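Local coordinates for protein alkaline phosphatase PHOX (Pseudomonas fluorescens, PDB 4ALF) that hydrolyses phosphate monoesters as an alkaline phosphatase, probably at a buried cluster of two iron and three calcium ions inside a beta-propeller fold, at residues 69-74 against 85-90; 477-482 against 492-497; 529-534 against 547-552. All coordinates share one frame; numbering follows the deposited sequence. Where two conformers were deposited one is given.

Interaction 1 of 3, residues 69-74 against 85-90; sequences DGMSLF and MAINNE. With FEO (mu-oxo-diiron), chain G.
Met71, Met85 and Ile87 pack together on one face of a strand pair. The Met71 chain rises straight from the sheet alongside Ile87, with its CB 3.7 Å from Ile87 CG1. Further out, Met71 SD meets Met85 CE at 3.9 Å, because the Met85 chain bends at its last torsion (chi3 72°) and turns its methyl to the sulfur. Met85 also crosses Leu73, its CG against Leu73 CD1, and Ile122 of the next strand, 118-125, continues this apolar layer. On the reverse face Phe74 brings CE1 to Ala86 CB at 4.3 Å.

The two segments are arms of a beta hairpin, the outer pair of a four-stranded antiparallel sheet of the kind that forms a propeller blade. Ser72 and Ala86 exchange two backbone hydrogen bonds, and Asn88 N makes a nearly linear one to Gly70 O. At the last rung, Asp69 N reaches Asn88 O at a more bent angle of 139°.

Beyond it lies the metal edge. Glu90 OE2 binds iron FE1 at 2.0 Å, alongside Cys179 and Glu194 as further ligands, while Asp69 OD2 accepts a bond from the iron-bound water at 2.6 Å and Asp69 OD1 is hydrogen-bonded to Thr534 OG1. The two carboxylates, their planes 80° apart, bring Asp69 OD2 within 3.1 Å of Glu90 OE1, a close approach of two acceptors beside the iron.

Interaction 2 of 3, residues 477-482 against 492-497; sequences SPDGLG and LTDGDS. With CA (calcium ion), chain E; CA (calcium ion), chain D; CA (calcium ion), chain F.
Asp479 and Asp494 project from neighbouring strand ends toward the same group of calcium ions, Asp479 OD2 lying 3.2 Å from Asp494 OD2. Both have CG anti to the backbone N (chi1 179° and 174°), which lifts the carboxylates off the hairpin on the metal side and sets Asp479 OD2 against Asp494 CB at 3.3 Å. Asp479 grips the chain D calcium with both oxygens, and its OD2 also bridges to the chain E calcium at 2.3 Å. Asp494 uses OD2 alone, joining the chain E ion to the chain F ion at 2.4 Å. Its carbonyl O accepts a bond from water 2, itself a ligand of the chain E calcium.

Beneath the carboxylates the backbones are hydrogen-bonded in antiparallel fashion. Asp494 N bonds almost straight to Ser477 O (175°), and Asp479 N to Leu492 O; Asp479 and Gly480 together face Leu492 in a classic beta bulge. Leu492 lays its CB and CD1 against the Gly480 backbone, and Ser477 CB presses on Gly495 CA at 3.3 Å, a tight fit.

Glu387 shares two of these calcium ions, and Glu273 joins Asp479 in binding one. Two negative carboxylates this close would be expected to repel, so the bridging ions probably make their pairing tenable, and the bridging OD2 atoms are likely to set the spacing of the metals.

Interaction 3 of 3, residues 529-534 against 547-552; sequences IGCEVT and VGIQHP. With CA (calcium ion), chain F; EDO (1,2-ethanediol), chain J.
His551 turns its ring edge to the opposite segment and overlaps the Glu532 side chain, which it crosses with the ring and carboxylate planes 87° apart. Its first torsion (chi1 60°) sets the ring between backbone N and carbonyl carbon, bringing it to Glu532. His551 NE2 donates to Glu532 OE1 at 2.6 Å, a nearly straight bond (166°) that meets the oxygen on its anti side. His551 ND1 reaches Gly530 O at 2.9 Å, bent but within the ring plane. Two partners at the ring edge thus fix the imidazole's rotation.

Glu532 is also a calcium ligand, with OE1 at 2.4 Å and OE2 at 2.7 Å from the chain F ion, which Asp494 shares. The histidine is thus placed as a second-shell residue and probably orients this carboxylate. Gln550 runs alongside Glu532; its OE1 accepts a bond from calcium-bound water 6 at 2.8 Å, while its NE2 is held by Asn67 O.

These groups stand on a beta hairpin, strands 532-538 and 544-550, at the edge of a four-stranded antiparallel sheet in which strand 572-578 lies between 544-550 and 30-37, as in the closing blade of a propeller. Glu532 and Gln550 form a hydrogen-bonded pair.

On the face away from the calcium the contact is apolar: Val533 CG1 touches Val547 CG2 at 3.6 Å, and Cys531 CB rests on Ile549 CG2. On the metal side Thr534 sets CG2 against Gln550 CB, its OG1 bonded to Asp69. Beside His551, Pro552 O accepts a hydrogen bond from O1 of an ethanediol, probably from the crystallisation liquor.

In the fold
From the N terminus, interaction 1 closes the hairpin of strands 68-75 and 82-89; interaction 2, some four hundred residues later, closes that of 478-483 and 489-493, and interaction 3 that of 532-538 and 544-550. The three follow in series, none nested or crossed. They belong to three separate four-stranded sheets; in that of interaction 3 the early strand 30-37 and late strands meet in what is probably one blade. Interaction 3 lies between the others: residues 529-534 pack on Leu492 and share a calcium with interaction 2, while Thr534 reaches Asp69 of interaction 1. Interactions 1 and 2 do not touch, but water 1 links their iron and calcium sites.

Interaction 1 of 3, residues 69-74 against 85-90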
# COMPACT_ATOMS: atom_id res chain seq x y z
N ASP A 69 0.46 -7.27 3.50
CA ASP A 69 0.31 -5.82 3.42
C ASP A 69 -1.13 -5.52 2.99
O ASP A 69 -2.07 -5.98 3.64
CB ASP A 69 1.42 -5.25 2.51
CG ASP A 69 1.75 -3.81 2.78
OD1 ASP A 69 0.89 -3.05 3.29
OD2 ASP A 69 2.89 -3.43 2.43
N GLY A 70 -1.36 -4.76 1.92
CA GLY A 70 -2.72 -4.38 1.56
C GLY A 70 -3.54 -5.59 1.18
O GLY A 70 -3.02 -6.57 0.70
N MET A 71 -4.85 -5.48 1.39
CA MET A 71 -5.77 -6.58 1.13
C MET A 71 -7.22 -6.11 0.99
O MET A 71 -7.63 -5.10 1.57
CB MET A 71 -5.67 -7.62 2.25
CG MET A 71 -6.00 -7.08 3.62
SD MET A 71 -5.83 -8.39 4.85
CE MET A 71 -6.04 -7.43 6.33
N SER A 72 -7.99 -6.86 0.21
CA SER A 72 -9.42 -6.64 0.04
C SER A 72 -10.19 -7.94 0.19
O SER A 72 -9.68 -9.03 -0.12
CB SER A 72 -9.73 -6.07 -1.33
OG SER A 72 -9.19 -4.77 -1.54
N LEU A 73 -11.43 -7.81 0.64
CA LEU A 73 -12.35 -8.92 0.75
C LEU A 73 -13.45 -8.77 -0.30
O LEU A 73 -13.97 -7.68 -0.55
CB LEU A 73 -12.94 -8.98 2.16
CG LEU A 73 -13.92 -10.13 2.47
CD1 LEU A 73 -13.81 -10.57 3.94
CD2 LEU A 73 -15.36 -9.77 2.13
N PHE A 74 -13.78 -9.89 -0.93
CA PHE A 74 -14.83 -9.98 -1.95
C PHE A 74 -15.91 -10.93 -1.50
O PHE A 74 -15.63 -12.09 -1.15
CB PHE A 74 -14.22 -10.49 -3.26
CG PHE A 74 -13.20 -9.56 -3.85
CD1 PHE A 74 -11.89 -9.58 -3.40
CD2 PHE A 74 -13.55 -8.66 -4.85
CE1 PHE A 74 -10.95 -8.72 -3.94
CE2 PHE A 74 -12.62 -7.79 -5.38
CZ PHE A 74 -11.32 -7.81 -4.93
N MET A 85 -10.39 -13.37 -0.14
CA MET A 85 -9.52 -12.26 0.19
C MET A 85 -8.31 -12.29 -0.72
O MET A 85 -7.74 -13.35 -0.98
CB MET A 85 -9.09 -12.31 1.65
CG MET A 85 -10.25 -12.18 2.63
SD MET A 85 -9.78 -12.33 4.35
CE MET A 85 -8.91 -10.79 4.62
N ALA A 86 -7.93 -11.12 -1.22
CA ALA A 86 -6.71 -10.99 -1.99
C ALA A 86 -5.78 -10.17 -1.12
O ALA A 86 -6.14 -9.06 -0.73
CB ALA A 86 -6.98 -10.29 -3.32
N ILE A 87 -4.60 -10.69 -0.82
CA ILE A 87 -3.70 -10.12 0.18
C ILE A 87 -2.30 -9.98 -0.43
O ILE A 87 -1.71 -10.95 -0.95
CB ILE A 87 -3.63 -11.03 1.41
CG1 ILE A 87 -5.03 -11.25 2.03
CG2 ILE A 87 -2.65 -10.45 2.42
CD1 ILE A 87 -5.14 -12.53 2.81
N ASN A 88 -1.77 -8.77 -0.44
CA ASN A 88 -0.42 -8.52 -0.93
C ASN A 88 0.65 -9.05 0.01
O ASN A 88 0.48 -9.03 1.25
CB ASN A 88 -0.17 -7.02 -1.04
CG ASN A 88 -0.98 -6.35 -2.12
OD1 ASN A 88 -1.61 -7.02 -2.96
ND2 ASN A 88 -0.94 -5.03 -2.12
N ASN A 89 1.75 -9.44 -0.61
CA ASN A 89 2.95 -9.88 0.08
C ASN A 89 4.08 -9.00 -0.41
O ASN A 89 4.51 -9.10 -1.56
CB ASN A 89 3.21 -11.37 -0.24
CG ASN A 89 2.09 -12.28 0.23
OD1 ASN A 89 1.39 -12.92 -0.58
ND2 ASN A 89 1.89 -12.30 1.55
N GLU A 90 4.54 -8.10 0.45
CA GLU A 90 5.37 -7.00 -0.05
C GLU A 90 6.84 -7.34 -0.24
O GLU A 90 7.47 -6.95 -1.23
CB GLU A 90 5.23 -5.76 0.85
CG GLU A 90 5.87 -4.52 0.23
CD GLU A 90 5.79 -3.32 1.11
OE1 GLU A 90 6.02 -3.47 2.35
OE2 GLU A 90 5.58 -2.19 0.58
FE1 FEO G . 4.98 -0.36 1.21
FE2 FEO G . 5.00 3.22 1.47
O FEO G . 4.32 1.43 1.80
O HOH W 1 3.93 -1.12 3.05

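Interaction 2 of 3, residues 477-482 against 492-497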
# COMPACT_ATOMS: atom_id res chain seq x y z
N SER A 477 3.75 8.43 12.03
CA SER A 477 3.87 7.77 10.74
C SER A 477 2.61 7.01 10.36
O SER A 477 2.68 5.81 10.06
CB SER A 477 5.11 6.87 10.67
OG SER A 477 6.30 7.61 10.98
N PRO A 478 1.46 7.67 10.32
CA PRO A 478 0.27 7.02 9.78
C PRO A 478 0.57 6.60 8.33
O PRO A 478 1.32 7.30 7.63
CB PRO A 478 -0.77 8.14 9.84
CG PRO A 478 0.02 9.41 9.68
CD PRO A 478 1.31 9.13 10.40
N ASP A 479 0.04 5.45 7.92
CA ASP A 479 0.41 4.82 6.66
C ASP A 479 -0.90 4.29 6.06
O ASP A 479 -1.53 4.95 5.23
CB ASP A 479 1.50 3.77 6.97
CG ASP A 479 2.00 2.96 5.75
OD1 ASP A 479 1.24 2.78 4.79
OD2 ASP A 479 3.14 2.48 5.83
N GLY A 480 -1.37 3.15 6.55
CA GLY A 480 -2.62 2.62 6.10
C GLY A 480 -3.85 3.35 6.56
O GLY A 480 -3.85 3.97 7.62
N LEU A 481 -4.91 3.27 5.75
CA LEU A 481 -6.21 3.84 6.07
C LEU A 481 -7.31 2.93 5.57
O LEU A 481 -7.13 2.28 4.54
CB LEU A 481 -6.40 5.21 5.37
CG LEU A 481 -5.52 6.40 5.77
CD1 LEU A 481 -5.83 7.61 4.88
CD2 LEU A 481 -5.71 6.82 7.21
N GLY A 482 -8.46 2.92 6.25
CA GLY A 482 -9.64 2.27 5.72
C GLY A 482 -10.90 2.85 6.31
O GLY A 482 -10.92 3.19 7.47
N LEU A 492 -3.78 3.24 10.42
CA LEU A 492 -2.81 2.21 10.75
C LEU A 492 -1.41 2.80 10.70
O LEU A 492 -1.13 3.63 9.82
CB LEU A 492 -2.92 1.09 9.72
CG LEU A 492 -4.18 0.22 9.76
CD1 LEU A 492 -5.44 0.95 9.33
CD2 LEU A 492 -4.00 -0.99 8.85
N THR A 493 -0.54 2.43 11.63
CA THR A 493 0.76 3.10 11.68
C THR A 493 1.95 2.23 11.30
O THR A 493 2.02 1.02 11.57
CB THR A 493 1.03 3.82 13.04
OG1 THR A 493 1.44 2.89 14.07
CG2 THR A 493 -0.21 4.56 13.51
N ASP A 494 2.95 2.87 10.73
CA ASP A 494 4.22 2.28 10.34
C ASP A 494 5.32 3.26 10.70
O ASP A 494 5.96 3.85 9.84
CB ASP A 494 4.27 2.00 8.84
CG ASP A 494 5.61 1.52 8.37
OD1 ASP A 494 6.37 0.95 9.19
OD2 ASP A 494 5.97 1.69 7.18
N GLY A 495 5.55 3.43 11.99
CA GLY A 495 6.47 4.43 12.47
C GLY A 495 7.52 3.85 13.36
O GLY A 495 7.71 2.64 13.48
N ASP A 496 8.20 4.76 14.02
CA ASP A 496 9.25 4.43 14.97
C ASP A 496 8.59 3.83 16.22
O ASP A 496 7.66 4.42 16.78
CB ASP A 496 10.02 5.70 15.28
CG ASP A 496 11.25 5.43 16.11
OD1 ASP A 496 11.07 4.92 17.23
OD2 ASP A 496 12.37 5.75 15.65
N SER A 497 9.04 2.63 16.60
CA SER A 497 8.49 1.91 17.75
C SER A 497 9.44 1.91 18.94
O SER A 497 9.33 1.06 19.83
CB SER A 497 8.17 0.48 17.36
OG SER A 497 7.30 0.49 16.27
CA CA E . 5.24 3.33 5.51
CA CA D . 2.91 1.27 3.70
CA CA F . 6.86 -0.20 6.00
O HOH W 2 5.40 4.85 7.27
O HOH W 3 1.20 -0.30 2.76
O HOH W 4 2.23 -0.21 5.60
O HOH W 1 3.93 -1.12 3.05
O HOH W 5 7.76 3.46 5.54

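Interaction 3 of 3, residues 529-534 against 547-552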
# COMPACT_ATOMS: atom_id res chain seq x y z
N ILE A 529 6.03 -6.70 18.81
CA ILE A 529 7.32 -6.04 18.73
C ILE A 529 7.89 -6.11 17.32
O ILE A 529 7.92 -7.16 16.69
CB ILE A 529 8.30 -6.66 19.75
CG1 ILE A 529 7.83 -6.37 21.18
CG2 ILE A 529 9.70 -6.14 19.51
CD1 ILE A 529 8.65 -7.09 22.23
N GLY A 530 8.30 -4.97 16.83
CA GLY A 530 9.03 -4.90 15.57
C GLY A 530 8.16 -4.93 14.32
O GLY A 530 8.69 -4.88 13.22
N CYS A 531 6.85 -5.01 14.50
CA CYS A 531 5.92 -5.03 13.37
C CYS A 531 5.53 -3.64 12.90
O CYS A 531 5.78 -2.64 13.59
CB CYS A 531 4.62 -5.77 13.72
SG CYS A 531 3.35 -4.80 14.61
N GLU A 532 4.88 -3.57 11.74
CA GLU A 532 3.99 -2.46 11.42
C GLU A 532 2.60 -3.06 11.27
O GLU A 532 2.44 -4.26 11.01
CB GLU A 532 4.43 -1.66 10.19
CG GLU A 532 4.40 -2.43 8.88
CD GLU A 532 5.12 -1.66 7.78
OE1 GLU A 532 6.35 -1.72 7.76
OE2 GLU A 532 4.44 -0.96 7.01
N VAL A 533 1.59 -2.20 11.42
CA VAL A 533 0.21 -2.58 11.29
C VAL A 533 -0.21 -2.12 9.90
O VAL A 533 -0.08 -0.93 9.58
CB VAL A 533 -0.63 -1.94 12.42
CG1 VAL A 533 -2.08 -2.26 12.20
CG2 VAL A 533 -0.14 -2.46 13.78
N THR A 534 -0.69 -3.03 9.04
CA THR A 534 -0.94 -2.68 7.63
C THR A 534 -1.91 -3.68 7.05
O THR A 534 -1.88 -4.85 7.42
CB THR A 534 0.40 -2.59 6.89
OG1 THR A 534 0.16 -2.04 5.59
CG2 THR A 534 1.13 -3.94 6.82
N VAL A 547 -6.86 -7.35 9.84
CA VAL A 547 -5.76 -6.42 9.86
C VAL A 547 -4.46 -7.19 9.78
O VAL A 547 -4.31 -8.26 10.40
CB VAL A 547 -5.84 -5.50 11.10
CG1 VAL A 547 -5.78 -6.31 12.38
CG2 VAL A 547 -4.78 -4.40 11.04
N GLY A 548 -3.47 -6.66 9.06
CA GLY A 548 -2.19 -7.29 8.94
C GLY A 548 -1.18 -6.84 9.97
O GLY A 548 -1.14 -5.67 10.35
N ILE A 549 -0.39 -7.81 10.42
CA ILE A 549 0.77 -7.59 11.26
C ILE A 549 1.95 -7.98 10.40
O ILE A 549 2.14 -9.19 10.13
CB ILE A 549 0.69 -8.46 12.53
CG1 ILE A 549 -0.54 -8.09 13.37
CG2 ILE A 549 1.96 -8.34 13.32
CD1 ILE A 549 -0.65 -6.64 13.74
N GLN A 550 2.73 -6.99 9.96
CA GLN A 550 3.78 -7.22 8.99
C GLN A 550 5.14 -7.17 9.69
O GLN A 550 5.38 -6.33 10.55
CB GLN A 550 3.73 -6.14 7.88
CG GLN A 550 4.61 -6.45 6.68
CD GLN A 550 4.77 -5.26 5.78
OE1 GLN A 550 5.13 -4.18 6.23
NE2 GLN A 550 4.45 -5.44 4.50
N HIS A 551 6.01 -8.12 9.31
CA HIS A 551 7.39 -8.27 9.81
C HIS A 551 7.53 -8.17 11.31
O HIS A 551 8.42 -7.47 11.80
CB HIS A 551 8.40 -7.32 9.09
CG HIS A 551 8.11 -5.85 9.23
ND1 HIS A 551 8.30 -5.15 10.37
CD2 HIS A 551 7.67 -4.95 8.29
CE1 HIS A 551 7.97 -3.88 10.16
NE2 HIS A 551 7.56 -3.76 8.89
N PRO A 552 6.68 -8.86 12.08
CA PRO A 552 7.00 -8.92 13.51
C PRO A 552 8.44 -9.38 13.73
O PRO A 552 8.93 -10.27 13.08
CB PRO A 552 5.99 -9.94 14.07
CG PRO A 552 5.66 -10.80 12.89
CD PRO A 552 5.68 -9.86 11.71
CA CA F . 6.86 -0.20 6.00
C1 EDO J . 8.63 -12.14 10.75
O1 EDO J . 9.30 -10.88 10.48
C2 EDO J . 9.12 -13.31 9.90
O2 EDO J . 9.66 -12.85 8.69
O HOH W 6 6.06 -2.03 4.73
O HOH W 7 8.66 0.58 7.57
O HOH W 8 8.89 -1.65 5.68